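Local atomic coordinates of 3-oxoacyl-[acyl-carrier-protein] reductase (Sinorhizobium meliloti, PDB entry 3U9L), a protein that probably reduces 3-oxoacyl groups carried on acyl carrier protein with NADPH, as a member of the short-chain dehydrogenase/reductase family. Residues H97-F106 against P154-A162; A13-E23 against N43-F53. All coordinates share one frame; numbering follows the deposited sequence.

Both contacts belong to one Rossmann-like fold with a seven-stranded parallel sheet, and they follow each other along the chain. Contact 2 packs helix 16-27, with the glycine-rich turn that in this family typically binds the dinucleotide, against helix 44-57. Contact 1 lays the loop after strand 90-93 over the start of helix 158-179. Tyr160 there opens the Tyr-x-x-x-Lys sequence by which the family is recognised, consistent with a place at the active site. The centres of the contacts are about 27 Å apart and their nearest atoms about 7 Å, without touching. Contact 1 also meets the second subunit, which does not touch contact 2.

Contact 1: H97-F106 against P154-A162; sequences HMVFGPAEAF and PPYLAPYFA
The Tyr156 ring takes Gly101 C and Pro102 N over one face, with Phe100 CE2 in plane at its edge. That edge points at the face of Phe100 in an offset edge-to-face pair, centroids 5.7 Å apart and planes at 65°, and Tyr156 CB lies over the same Phe100 ring. Phe106 receives Pro159 CG over a face, 3.7 Å from the ring centroid, while Gly101 O meets its edge in plane. On Tyr160 the CB of Met98, present as selenomethionine, sits 3.4 Å from the ring centroid, almost on the normal; SE follows obliquely in a Met-aromatic contact. The bend at chi3 (-135°) takes Met98 CE on to Leu157 CD2.

Between the rings the backbones lock. Gly101 N donates to Tyr156 O over 2.7 Å at 162°, from a position tilted out of the carbonyl plane, and Phe100 CA adds a CA-H...O contact of 3.2 Å to the same oxygen. A water accepts from Ala158 N at 2.9 Å and donates to Gly101 O at 2.7 Å, tying the first turn of the helix to the loop; at the Gly101 backbone angles a CB would run into the carbonyl O of Phe100, hence the glycine.

The Tyr156 hydroxyl is hydrogen-bonded to Asn220. Helix 108-136 backs the contact through Leu114 and Phe111, helix 209-217 covers Pro102 and Tyr156 with Tyr215, and Glu177 of the second subunit accepts bonds from Ala103 N and Tyr156 N. Thus the loop after strand 90-93 is held to the start of helix 158-179 at the interface with the second subunit.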
ATOM      1  N   HIS A  97       6.845  12.173   0.863  1.00 32.52           N
ATOM      2  CA  HIS A  97       7.501  12.700  -0.355  1.00 33.90           C
ATOM      3  C   HIS A  97       6.828  12.037  -1.536  1.00 33.25           C
ATOM      4  O   HIS A  97       6.654  10.801  -1.504  1.00 29.41           O
ATOM      5  CB  HIS A  97       9.003  12.326  -0.410  1.00 33.30           C
ATOM      6  CG  HIS A  97       9.683  12.708  -1.698  1.00 33.94           C
ATOM      7  ND1 HIS A  97      10.273  11.781  -2.545  1.00 34.64           N
ATOM      8  CD2 HIS A  97       9.860  13.919  -2.296  1.00 35.02           C
ATOM      9  CE1 HIS A  97      10.775  12.400  -3.606  1.00 32.03           C
ATOM     10  NE2 HIS A  97      10.537  13.699  -3.473  1.00 34.63           N
HETATM   11  N   MSE A  98       6.459  12.854  -2.531  1.00 27.94           N
HETATM   12  CA  MSE A  98       5.730  12.396  -3.691  1.00 31.76           C
HETATM   13  C   MSE A  98       6.468  12.539  -5.060  1.00 31.38           C
HETATM   14  O   MSE A  98       7.545  13.147  -5.126  1.00 31.03           O
HETATM   15  CB  MSE A  98       4.355  13.075  -3.717  1.00 32.20           C
HETATM   16  CG  MSE A  98       4.189  14.370  -4.448  1.00 34.94           C
HETATM   17 SE   MSE A  98       2.398  14.996  -3.692  1.00 73.01          SE
HETATM   18  CE  MSE A  98       1.483  15.602  -5.362  1.00 36.92           C
ATOM     19  N   VAL A  99       5.886  11.958  -6.115  1.00 28.39           N
ATOM     20  CA  VAL A  99       6.504  11.941  -7.454  1.00 25.85           C
ATOM     21  C   VAL A  99       5.411  11.963  -8.498  1.00 24.63           C
ATOM     22  O   VAL A  99       4.254  11.650  -8.186  1.00 23.84           O
ATOM     23  CB  VAL A  99       7.361  10.689  -7.694  1.00 25.79           C
ATOM     24  CG1 VAL A  99       8.503  10.573  -6.662  1.00 26.91           C
ATOM     25  CG2 VAL A  99       6.505   9.463  -7.639  1.00 23.19           C
ATOM     26  N   PHE A 100       5.780  12.280  -9.733  1.00 21.43           N
ATOM     27  CA  PHE A 100       4.811  12.374 -10.810  1.00 22.19           C
ATOM     28  C   PHE A 100       5.374  11.825 -12.109  1.00 21.63           C
ATOM     29  O   PHE A 100       6.486  12.181 -12.504  1.00 20.65           O
ATOM     30  CB  PHE A 100       4.429  13.847 -11.068  1.00 21.21           C
ATOM     31  CG  PHE A 100       3.266  14.013 -12.019  1.00 20.58           C
ATOM     32  CD1 PHE A 100       1.956  13.936 -11.547  1.00 20.32           C
ATOM     33  CD2 PHE A 100       3.465  14.301 -13.371  1.00 21.17           C
ATOM     34  CE1 PHE A 100       0.858  14.113 -12.389  1.00 19.79           C
ATOM     35  CE2 PHE A 100       2.364  14.476 -14.235  1.00 20.43           C
ATOM     36  CZ  PHE A 100       1.068  14.402 -13.738  1.00 19.78           C
ATOM     37  N   GLY A 101       4.587  10.994 -12.790  1.00 19.33           N
ATOM     38  CA  GLY A 101       5.048  10.392 -14.034  1.00 19.78           C
ATOM     39  C   GLY A 101       4.365   9.054 -14.266  1.00 19.71           C
ATOM     40  O   GLY A 101       3.741   8.481 -13.331  1.00 18.66           O
ATOM     41  N   PRO A 102       4.526   8.524 -15.491  1.00 18.70           N
ATOM     42  CA  PRO A 102       3.965   7.243 -15.886  1.00 18.05           C
ATOM     43  C   PRO A 102       4.618   6.183 -15.029  1.00 17.56           C
ATOM     44  O   PRO A 102       5.855   6.165 -14.874  1.00 17.21           O
ATOM     45  CB  PRO A 102       4.459   7.034 -17.333  1.00 18.59           C
ATOM     46  CG  PRO A 102       5.198   8.307 -17.732  1.00 21.18           C
ATOM     47  CD  PRO A 102       5.281   9.217 -16.578  1.00 19.91           C
ATOM     48  N   ALA A 103       3.816   5.266 -14.511  1.00 17.55           N
ATOM     49  CA  ALA A 103       4.330   4.300 -13.521  1.00 16.59           C
ATOM     50  C   ALA A 103       5.416   3.432 -14.129  1.00 16.99           C
ATOM     51  O   ALA A 103       6.383   3.067 -13.457  1.00 18.44           O
ATOM     52  CB  ALA A 103       3.184   3.408 -13.046  1.00 15.99           C
ATOM     53  N   GLU A 104       5.227   3.042 -15.381  1.00 17.82           N
ATOM     54  CA  GLU A 104       6.186   2.178 -16.086  1.00 17.44           C
ATOM     55  C   GLU A 104       7.569   2.777 -16.162  1.00 19.01           C
ATOM     56  O   GLU A 104       8.535   2.035 -16.248  1.00 19.81           O
ATOM     57  CB  GLU A 104       5.706   1.876 -17.507  1.00 17.42           C
ATOM     58  CG  GLU A 104       6.372   0.592 -18.137  1.00 19.79           C
ATOM     59  CD  GLU A 104       6.069   0.420 -19.641  1.00 21.61           C
ATOM     60  OE1 GLU A 104       4.927   0.749 -20.061  1.00 20.64           O
ATOM     61  OE2 GLU A 104       6.944  -0.101 -20.390  1.00 21.01           O
ATOM     62  N   ALA A 105       7.677   4.120 -16.116  1.00 18.82           N
ATOM     63  CA  ALA A 105       8.958   4.822 -16.292  1.00 19.05           C
ATOM     64  C   ALA A 105       9.735   4.970 -14.993  1.00 19.53           C
ATOM     65  O   ALA A 105      10.917   5.357 -14.984  1.00 20.74           O
ATOM     66  CB  ALA A 105       8.742   6.235 -16.977  1.00 19.82           C
ATOM     67  N   PHE A 106       9.066   4.716 -13.878  1.00 18.55           N
ATOM     68  CA  PHE A 106       9.723   4.641 -12.565  1.00 19.23           C
ATOM     69  C   PHE A 106      10.380   3.291 -12.400  1.00 19.83           C
ATOM     70  O   PHE A 106       9.761   2.265 -12.674  1.00 18.78           O
ATOM     71  CB  PHE A 106       8.703   4.861 -11.422  1.00 17.75           C
ATOM     72  CG  PHE A 106       8.281   6.290 -11.250  1.00 18.20           C
ATOM     73  CD1 PHE A 106       9.109   7.202 -10.601  1.00 19.74           C
ATOM     74  CD2 PHE A 106       7.074   6.724 -11.750  1.00 17.13           C
ATOM     75  CE1 PHE A 106       8.720   8.564 -10.464  1.00 20.79           C
ATOM     76  CE2 PHE A 106       6.670   8.032 -11.602  1.00 19.44           C
ATOM     77  CZ  PHE A 106       7.491   8.967 -10.960  1.00 20.02           C
ATOM     78  N   PRO A 154      -5.849  11.073  -9.234  1.00 21.04           N
ATOM     79  CA  PRO A 154      -5.271  11.191 -10.595  1.00 20.46           C
ATOM     80  C   PRO A 154      -4.321  10.011 -10.913  1.00 21.29           C
ATOM     81  O   PRO A 154      -3.749   9.393 -10.027  1.00 20.32           O
ATOM     82  CB  PRO A 154      -4.456  12.496 -10.529  1.00 20.41           C
ATOM     83  CG  PRO A 154      -4.094  12.640  -8.989  1.00 20.45           C
ATOM     84  CD  PRO A 154      -5.199  11.924  -8.228  1.00 18.51           C
ATOM     85  N   PRO A 155      -4.133   9.715 -12.198  1.00 19.13           N
ATOM     86  CA  PRO A 155      -3.070   8.790 -12.579  1.00 19.00           C
ATOM     87  C   PRO A 155      -1.699   9.474 -12.409  1.00 18.58           C
ATOM     88  O   PRO A 155      -1.659  10.671 -12.132  1.00 19.08           O
ATOM     89  CB  PRO A 155      -3.360   8.541 -14.082  1.00 19.04           C
ATOM     90  CG  PRO A 155      -4.750   9.057 -14.307  1.00 20.08           C
ATOM     91  CD  PRO A 155      -4.958  10.143 -13.331  1.00 19.54           C
ATOM     92  N   TYR A 156      -0.607   8.763 -12.634  1.00 17.11           N
ATOM     93  CA  TYR A 156       0.730   9.377 -12.708  1.00 17.95           C
ATOM     94  C   TYR A 156       1.378   9.700 -11.402  1.00 18.71           C
ATOM     95  O   TYR A 156       2.340  10.482 -11.389  1.00 18.88           O
ATOM     96  CB  TYR A 156       0.806  10.635 -13.648  1.00 17.65           C
ATOM     97  CG  TYR A 156       1.006  10.271 -15.113  1.00 18.68           C
ATOM     98  CD1 TYR A 156       0.449   9.110 -15.627  1.00 18.43           C
ATOM     99  CD2 TYR A 156       1.694  11.122 -16.007  1.00 19.58           C
ATOM    100  CE1 TYR A 156       0.598   8.755 -16.992  1.00 19.69           C
ATOM    101  CE2 TYR A 156       1.850  10.771 -17.403  1.00 20.30           C
ATOM    102  CZ  TYR A 156       1.302   9.583 -17.864  1.00 19.47           C
ATOM    103  OH  TYR A 156       1.402   9.165 -19.170  1.00 20.23           O
ATOM    104  N   LEU A 157       0.889   9.114 -10.306  1.00 18.11           N
ATOM    105  CA  LEU A 157       1.625   9.210  -9.033  1.00 19.03           C
ATOM    106  C   LEU A 157       1.762   7.816  -8.377  1.00 18.30           C
ATOM    107  O   LEU A 157       1.850   7.728  -7.161  1.00 18.50           O
ATOM    108  CB  LEU A 157       0.961  10.191  -8.053  1.00 18.58           C
ATOM    109  CG  LEU A 157       1.000  11.689  -8.420  1.00 20.68           C
ATOM    110  CD1 LEU A 157      -0.196  12.013  -9.270  1.00 20.19           C
ATOM    111  CD2 LEU A 157       1.064  12.589  -7.139  1.00 20.50           C
ATOM    112  N   ALA A 158       1.825   6.754  -9.176  1.00 18.44           N
ATOM    113  CA  ALA A 158       1.726   5.381  -8.620  1.00 17.33           C
ATOM    114  C   ALA A 158       2.685   5.054  -7.487  1.00 18.07           C
ATOM    115  O   ALA A 158       2.257   4.563  -6.469  1.00 17.67           O
ATOM    116  CB  ALA A 158       1.725   4.288  -9.691  1.00 17.18           C
ATOM    117  N   PRO A 159       3.993   5.336  -7.636  1.00 19.55           N
ATOM    118  CA  PRO A 159       4.860   4.929  -6.514  1.00 18.79           C
ATOM    119  C   PRO A 159       4.523   5.636  -5.191  1.00 19.06           C
ATOM    120  O   PRO A 159       4.781   5.106  -4.110  1.00 18.99           O
ATOM    121  CB  PRO A 159       6.259   5.394  -6.955  1.00 18.91           C
ATOM    122  CG  PRO A 159       6.150   5.690  -8.449  1.00 19.98           C
ATOM    123  CD  PRO A 159       4.718   6.155  -8.633  1.00 20.34           C
ATOM    124  N   TYR A 160       4.009   6.850  -5.286  1.00 17.44           N
ATOM    125  CA  TYR A 160       3.593   7.625  -4.147  1.00 19.11           C
ATOM    126  C   TYR A 160       2.273   7.111  -3.538  1.00 18.64           C
ATOM    127  O   TYR A 160       2.209   6.837  -2.350  1.00 18.15           O
ATOM    128  CB  TYR A 160       3.463   9.112  -4.523  1.00 20.45           C
ATOM    129  CG  TYR A 160       2.889   9.934  -3.410  1.00 22.86           C
ATOM    130  CD1 TYR A 160       3.569  10.070  -2.186  1.00 24.89           C
ATOM    131  CD2 TYR A 160       1.653  10.534  -3.541  1.00 22.72           C
ATOM    132  CE1 TYR A 160       3.038  10.800  -1.144  1.00 25.23           C
ATOM    133  CE2 TYR A 160       1.120  11.279  -2.527  1.00 25.74           C
ATOM    134  CZ  TYR A 160       1.807  11.406  -1.318  1.00 27.63           C
ATOM    135  OH  TYR A 160       1.231  12.149  -0.298  1.00 27.73           O
ATOM    136  N   PHE A 161       1.230   7.036  -4.343  1.00 17.91           N
ATOM    137  CA  PHE A 161      -0.063   6.519  -3.920  1.00 17.35           C
ATOM    138  C   PHE A 161       0.062   5.083  -3.374  1.00 18.43           C
ATOM    139  O   PHE A 161      -0.618   4.761  -2.448  1.00 16.48           O
ATOM    140  CB  PHE A 161      -1.071   6.545  -5.082  1.00 18.10           C
ATOM    141  CG  PHE A 161      -1.572   7.962  -5.457  1.00 20.15           C
ATOM    142  CD1 PHE A 161      -1.299   9.038  -4.652  1.00 19.70           C
ATOM    143  CD2 PHE A 161      -2.362   8.156  -6.594  1.00 20.34           C
ATOM    144  CE1 PHE A 161      -1.777  10.324  -4.969  1.00 22.14           C
ATOM    145  CE2 PHE A 161      -2.848   9.438  -6.927  1.00 21.26           C
ATOM    146  CZ  PHE A 161      -2.564  10.507  -6.099  1.00 19.78           C
ATOM    147  N   ALA A 162       0.880   4.222  -4.003  1.00 17.09           N
ATOM    148  CA  ALA A 162       1.152   2.891  -3.455  1.00 16.07           C
ATOM    149  C   ALA A 162       1.686   2.987  -2.016  1.00 16.10           C
ATOM    150  O   ALA A 162       1.234   2.287  -1.094  1.00 16.27           O
ATOM    151  CB  ALA A 162       2.193   2.192  -4.320  1.00 16.00           C
TER
HETATM  152  O   HOH W   1       2.423   6.610 -11.970  1.00 17.93           O

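Contact 2: A13-E23 against N43-F53; sequences ASSGFGRLTAE and NASNVEAIAGF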
ATOM      1  N   ALA A  13       8.841  17.663   9.820  1.00 25.51           N
ATOM      2  CA  ALA A  13       8.200  18.933  10.157  1.00 25.94           C
ATOM      3  C   ALA A  13       8.870  20.197   9.597  1.00 28.32           C
ATOM      4  O   ALA A  13       8.593  21.281  10.098  1.00 27.15           O
ATOM      5  CB  ALA A  13       8.074  19.072  11.608  1.00 24.95           C
ATOM      6  N   SER A  14       9.725  20.068   8.581  1.00 27.96           N
ATOM      7  CA  SER A  14      10.446  21.240   8.069  1.00 31.55           C
ATOM      8  C   SER A  14       9.546  22.277   7.426  1.00 32.27           C
ATOM      9  O   SER A  14       9.841  23.455   7.467  1.00 32.43           O
ATOM     10  CB  SER A  14      11.550  20.849   7.087  1.00 32.69           C
ATOM     11  OG  SER A  14      11.036  20.064   6.047  1.00 33.92           O
ATOM     12  N   SER A  15       8.444  21.836   6.840  1.00 32.52           N
ATOM     13  CA  SER A  15       7.490  22.725   6.205  1.00 32.50           C
ATOM     14  C   SER A  15       6.153  21.983   6.074  1.00 31.73           C
ATOM     15  O   SER A  15       5.975  20.887   6.650  1.00 31.91           O
ATOM     16  CB  SER A  15       7.990  23.077   4.801  1.00 35.65           C
ATOM     17  OG  SER A  15       8.282  21.869   4.100  1.00 37.78           O
ATOM     18  N   GLY A  16       5.224  22.556   5.311  1.00 31.76           N
ATOM     19  CA  GLY A  16       4.014  21.827   4.923  1.00 32.25           C
ATOM     20  C   GLY A  16       3.071  21.620   6.089  1.00 32.14           C
ATOM     21  O   GLY A  16       3.006  22.482   6.989  1.00 33.75           O
ATOM     22  N   PHE A  17       2.353  20.497   6.112  1.00 32.14           N
ATOM     23  CA  PHE A  17       1.449  20.242   7.237  1.00 30.50           C
ATOM     24  C   PHE A  17       2.266  20.069   8.467  1.00 26.99           C
ATOM     25  O   PHE A  17       1.834  20.415   9.542  1.00 28.02           O
ATOM     26  CB  PHE A  17       0.711  18.918   7.091  1.00 28.98           C
ATOM     27  CG  PHE A  17      -0.195  18.859   5.932  1.00 31.29           C
ATOM     28  CD1 PHE A  17      -1.104  19.865   5.696  1.00 33.93           C
ATOM     29  CD2 PHE A  17      -0.151  17.774   5.065  1.00 30.01           C
ATOM     30  CE1 PHE A  17      -1.952  19.789   4.575  1.00 34.16           C
ATOM     31  CE2 PHE A  17      -0.985  17.698   3.995  1.00 29.67           C
ATOM     32  CZ  PHE A  17      -1.886  18.685   3.749  1.00 33.03           C
ATOM     33  N   GLY A  18       3.423  19.458   8.309  1.00 25.94           N
ATOM     34  CA  GLY A  18       4.255  19.144   9.457  1.00 27.05           C
ATOM     35  C   GLY A  18       4.557  20.389  10.276  1.00 26.03           C
ATOM     36  O   GLY A  18       4.399  20.440  11.497  1.00 24.06           O
ATOM     37  N   ARG A  19       5.055  21.398   9.588  1.00 27.18           N
ATOM     38  CA  ARG A  19       5.437  22.637  10.241  1.00 26.19           C
ATOM     39  C   ARG A  19       4.276  23.431  10.817  1.00 25.07           C
ATOM     40  O   ARG A  19       4.360  23.897  11.918  1.00 24.25           O
ATOM     41  CB  ARG A  19       6.209  23.483   9.256  1.00 27.65           C
ATOM     42  CG  ARG A  19       6.535  24.863   9.761  1.00 30.74           C
ATOM     43  CD  ARG A  19       7.737  25.356   9.010  1.00 30.95           C
ATOM     44  NE  ARG A  19       7.662  26.770   8.812  1.00 34.02           N
ATOM     45  CZ  ARG A  19       8.377  27.425   7.887  1.00 35.26           C
ATOM     46  NH1 ARG A  19       9.252  26.796   7.080  1.00 31.80           N
ATOM     47  NH2 ARG A  19       8.190  28.699   7.777  1.00 33.44           N
ATOM     48  N   LEU A  20       3.199  23.613  10.079  1.00 25.40           N
ATOM     49  CA  LEU A  20       2.080  24.354  10.618  1.00 25.47           C
ATOM     50  C   LEU A  20       1.488  23.580  11.787  1.00 25.12           C
ATOM     51  O   LEU A  20       0.971  24.132  12.790  1.00 24.64           O
ATOM     52  CB  LEU A  20       1.026  24.520   9.533  1.00 26.83           C
ATOM     53  CG  LEU A  20       1.444  25.406   8.350  1.00 30.58           C
ATOM     54  CD1 LEU A  20       0.276  25.677   7.373  1.00 33.91           C
ATOM     55  CD2 LEU A  20       2.008  26.726   8.853  1.00 32.92           C
ATOM     56  N   THR A  21       1.533  22.264  11.684  1.00 25.16           N
ATOM     57  CA  THR A  21       0.997  21.482  12.817  1.00 24.14           C
ATOM     58  C   THR A  21       1.834  21.639  14.076  1.00 23.10           C
ATOM     59  O   THR A  21       1.267  21.769  15.179  1.00 23.66           O
ATOM     60  CB  THR A  21       0.822  20.001  12.430  1.00 23.19           C
ATOM     61  OG1 THR A  21      -0.157  19.939  11.387  1.00 24.51           O
ATOM     62  CG2 THR A  21       0.293  19.189  13.607  1.00 22.85           C
ATOM     63  N   ALA A  22       3.161  21.598  13.945  1.00 21.98           N
ATOM     64  CA  ALA A  22       4.055  21.788  15.095  1.00 22.62           C
ATOM     65  C   ALA A  22       3.808  23.173  15.724  1.00 24.28           C
ATOM     66  O   ALA A  22       3.635  23.293  16.929  1.00 23.29           O
ATOM     67  CB  ALA A  22       5.486  21.638  14.669  1.00 22.52           C
ATOM     68  N   GLU A  23       3.685  24.208  14.886  1.00 23.37           N
ATOM     69  CA  GLU A  23       3.418  25.551  15.403  1.00 26.14           C
ATOM     70  C   GLU A  23       2.051  25.650  16.087  1.00 25.66           C
ATOM     71  O   GLU A  23       1.927  26.212  17.173  1.00 26.69           O
ATOM     72  CB  GLU A  23       3.569  26.604  14.284  1.00 25.34           C
ATOM     73  CG  GLU A  23       4.947  26.544  13.664  1.00 27.29           C
ATOM     74  CD  GLU A  23       5.166  27.540  12.492  1.00 31.12           C
ATOM     75  OE1 GLU A  23       4.166  28.002  11.873  1.00 29.57           O
ATOM     76  OE2 GLU A  23       6.365  27.836  12.190  1.00 31.22           O
ATOM     77  N   ASN A  43      18.092  21.886   5.820  1.00 37.54           N
ATOM     78  CA  ASN A  43      16.953  22.477   6.544  1.00 36.18           C
ATOM     79  C   ASN A  43      17.339  23.678   7.443  1.00 35.39           C
ATOM     80  O   ASN A  43      16.543  24.118   8.280  1.00 32.63           O
ATOM     81  CB  ASN A  43      16.200  21.392   7.360  1.00 34.76           C
ATOM     82  CG  ASN A  43      15.219  20.579   6.506  1.00 35.44           C
ATOM     83  OD1 ASN A  43      14.410  21.139   5.748  1.00 34.80           O
ATOM     84  ND2 ASN A  43      15.302  19.254   6.616  1.00 33.98           N
ATOM     85  N   ALA A  44      18.555  24.210   7.269  1.00 37.69           N
ATOM     86  CA  ALA A  44      19.052  25.286   8.156  1.00 37.94           C
ATOM     87  C   ALA A  44      18.104  26.473   8.149  1.00 34.19           C
ATOM     88  O   ALA A  44      17.808  27.037   9.204  1.00 33.31           O
ATOM     89  CB  ALA A  44      20.473  25.723   7.792  1.00 38.64           C
ATOM     90  N   SER A  45      17.583  26.822   6.972  1.00 34.36           N
ATOM     91  CA  SER A  45      16.635  27.941   6.916  1.00 36.84           C
ATOM     92  C   SER A  45      15.300  27.629   7.559  1.00 34.06           C
ATOM     93  O   SER A  45      14.660  28.514   8.120  1.00 33.09           O
ATOM     94  CB  SER A  45      16.383  28.442   5.485  1.00 34.99           C
ATOM     95  OG  SER A  45      17.591  28.919   4.967  1.00 42.23           O
ATOM     96  N   ASN A  46      14.857  26.387   7.426  1.00 33.61           N
ATOM     97  CA  ASN A  46      13.590  26.005   8.005  1.00 33.76           C
ATOM     98  C   ASN A  46      13.680  26.042   9.509  1.00 31.13           C
ATOM     99  O   ASN A  46      12.734  26.459  10.179  1.00 30.73           O
ATOM    100  CB  ASN A  46      13.193  24.605   7.516  1.00 33.29           C
ATOM    101  CG  ASN A  46      12.724  24.637   6.097  1.00 34.40           C
ATOM    102  OD1 ASN A  46      12.002  25.568   5.708  1.00 34.11           O
ATOM    103  ND2 ASN A  46      13.113  23.638   5.306  1.00 33.65           N
ATOM    104  N   VAL A  47      14.828  25.586  10.014  1.00 32.28           N
ATOM    105  CA  VAL A  47      15.145  25.631  11.445  1.00 32.52           C
ATOM    106  C   VAL A  47      15.021  27.096  11.874  1.00 32.73           C
ATOM    107  O   VAL A  47      14.334  27.390  12.843  1.00 32.08           O
ATOM    108  CB  VAL A  47      16.567  25.087  11.785  1.00 34.03           C
ATOM    109  CG1 VAL A  47      16.913  25.350  13.270  1.00 34.88           C
ATOM    110  CG2 VAL A  47      16.667  23.591  11.526  1.00 36.47           C
ATOM    111  N   GLU A  48      15.641  28.011  11.112  1.00 32.21           N
ATOM    112  CA  GLU A  48      15.618  29.441  11.480  1.00 32.49           C
ATOM    113  C   GLU A  48      14.210  29.969  11.491  1.00 31.13           C
ATOM    114  O   GLU A  48      13.832  30.680  12.410  1.00 29.99           O
ATOM    115  CB  GLU A  48      16.477  30.279  10.521  1.00 33.84           C
ATOM    116  CG  GLU A  48      17.896  29.798  10.494  1.00 37.07           C
ATOM    117  CD  GLU A  48      18.820  30.639   9.607  1.00 44.76           C
ATOM    118  OE1 GLU A  48      18.346  31.609   8.941  1.00 43.32           O
ATOM    119  OE2 GLU A  48      20.043  30.309   9.603  1.00 48.06           O
ATOM    120  N   ALA A  49      13.433  29.612  10.467  1.00 30.48           N
ATOM    121  CA  ALA A  49      12.043  30.049  10.364  1.00 30.40           C
ATOM    122  C   ALA A  49      11.213  29.610  11.546  1.00 31.85           C
ATOM    123  O   ALA A  49      10.490  30.414  12.132  1.00 33.44           O
ATOM    124  CB  ALA A  49      11.415  29.566   9.046  1.00 33.52           C
ATOM    125  N   ILE A  50      11.351  28.341  11.930  1.00 32.40           N
ATOM    126  CA  ILE A  50      10.588  27.759  13.029  1.00 32.69           C
ATOM    127  C   ILE A  50      11.057  28.323  14.374  1.00 31.21           C
ATOM    128  O   ILE A  50      10.256  28.597  15.285  1.00 30.35           O
ATOM    129  CB  ILE A  50      10.775  26.172  13.062  1.00 32.00           C
ATOM    130  CG1 ILE A  50      10.057  25.477  11.921  1.00 32.27           C
ATOM    131  CG2 ILE A  50      10.322  25.537  14.350  1.00 30.29           C
ATOM    132  CD1 ILE A  50      10.747  24.156  11.603  1.00 33.18           C
ATOM    133  N   ALA A  51      12.368  28.407  14.535  1.00 30.61           N
ATOM    134  CA  ALA A  51      12.931  28.941  15.774  1.00 31.19           C
ATOM    135  C   ALA A  51      12.455  30.403  16.003  1.00 31.58           C
ATOM    136  O   ALA A  51      12.119  30.791  17.117  1.00 31.59           O
ATOM    137  CB  ALA A  51      14.460  28.884  15.712  1.00 32.82           C
ATOM    138  N   GLY A  52      12.412  31.198  14.935  1.00 29.72           N
ATOM    139  CA  GLY A  52      11.967  32.573  15.027  1.00 28.82           C
ATOM    140  C   GLY A  52      10.522  32.649  15.480  1.00 29.97           C
ATOM    141  O   GLY A  52      10.175  33.469  16.333  1.00 26.36           O
ATOM    142  N   PHE A  53       9.660  31.813  14.884  1.00 31.19           N
ATOM    143  CA  PHE A  53       8.256  31.720  15.307  1.00 30.19           C
ATOM    144  C   PHE A  53       8.134  31.354  16.781  1.00 28.05           C
ATOM    145  O   PHE A  53       7.348  31.936  17.510  1.00 30.19           O
ATOM    146  CB  PHE A  53       7.493  30.651  14.490  1.00 32.66           C
ATOM    147  CG  PHE A  53       6.067  30.444  14.960  1.00 31.02           C
ATOM    148  CD1 PHE A  53       5.773  29.544  15.988  1.00 28.94           C
ATOM    149  CD2 PHE A  53       5.015  31.164  14.349  1.00 32.27           C
ATOM    150  CE1 PHE A  53       4.479  29.353  16.416  1.00 29.99           C
ATOM    151  CE2 PHE A  53       3.704  30.995  14.763  1.00 31.75           C
ATOM    152  CZ  PHE A  53       3.430  30.090  15.807  1.00 31.53           C
TER
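Arg19 reaches toward Asn46, Ala49 and Ile50 with CG anti to the backbone N (chi1 174°), then bends at chi3 to lay one guanidinium face over Ala49 CB. Phe53, also with CG opposite its own N, swings its ring under Glu23, whose CB lies over the face, 4.0 Å from the ring centroid. The Glu23 carboxylate continues above the same ring, nearly parallel to it (planes 9° apart), stacked and offset toward the rim.

Arg19 CD touches Ile50 CG1 at 3.7 Å, and Ile50 also packs against Met36, Leu61 and Thr63 of the neighbouring strands. Arg19 NH1 makes a weak but straight bond to Ser14 O (3.4 Å). Ser14 CB meets Asn43 OD1, which accepts Asn46 ND2 on a lone pair at 2.9 Å, while Asn43 ND2 is held by Arg37 O.

The axes of 16-23 and 44-53 approach to 11.3 Å and run in roughly the same direction, inclined at 23°, as for successive helices on one face of a Rossmann sheet. With an alanine in place of Phe53, the ring under Glu23 is gone and its carboxylate would probably be freer to turn.

No hydrogen bond crosses this helix pair, and the Arg19 NE to Glu23 OE2 salt bridge within one helix is long (3.8 Å). Cohesion probably rests on van der Waals contacts, Arg19 along Ile50 and Ala49 and Glu23 stacked on Phe53, with the two charges only loosely paired.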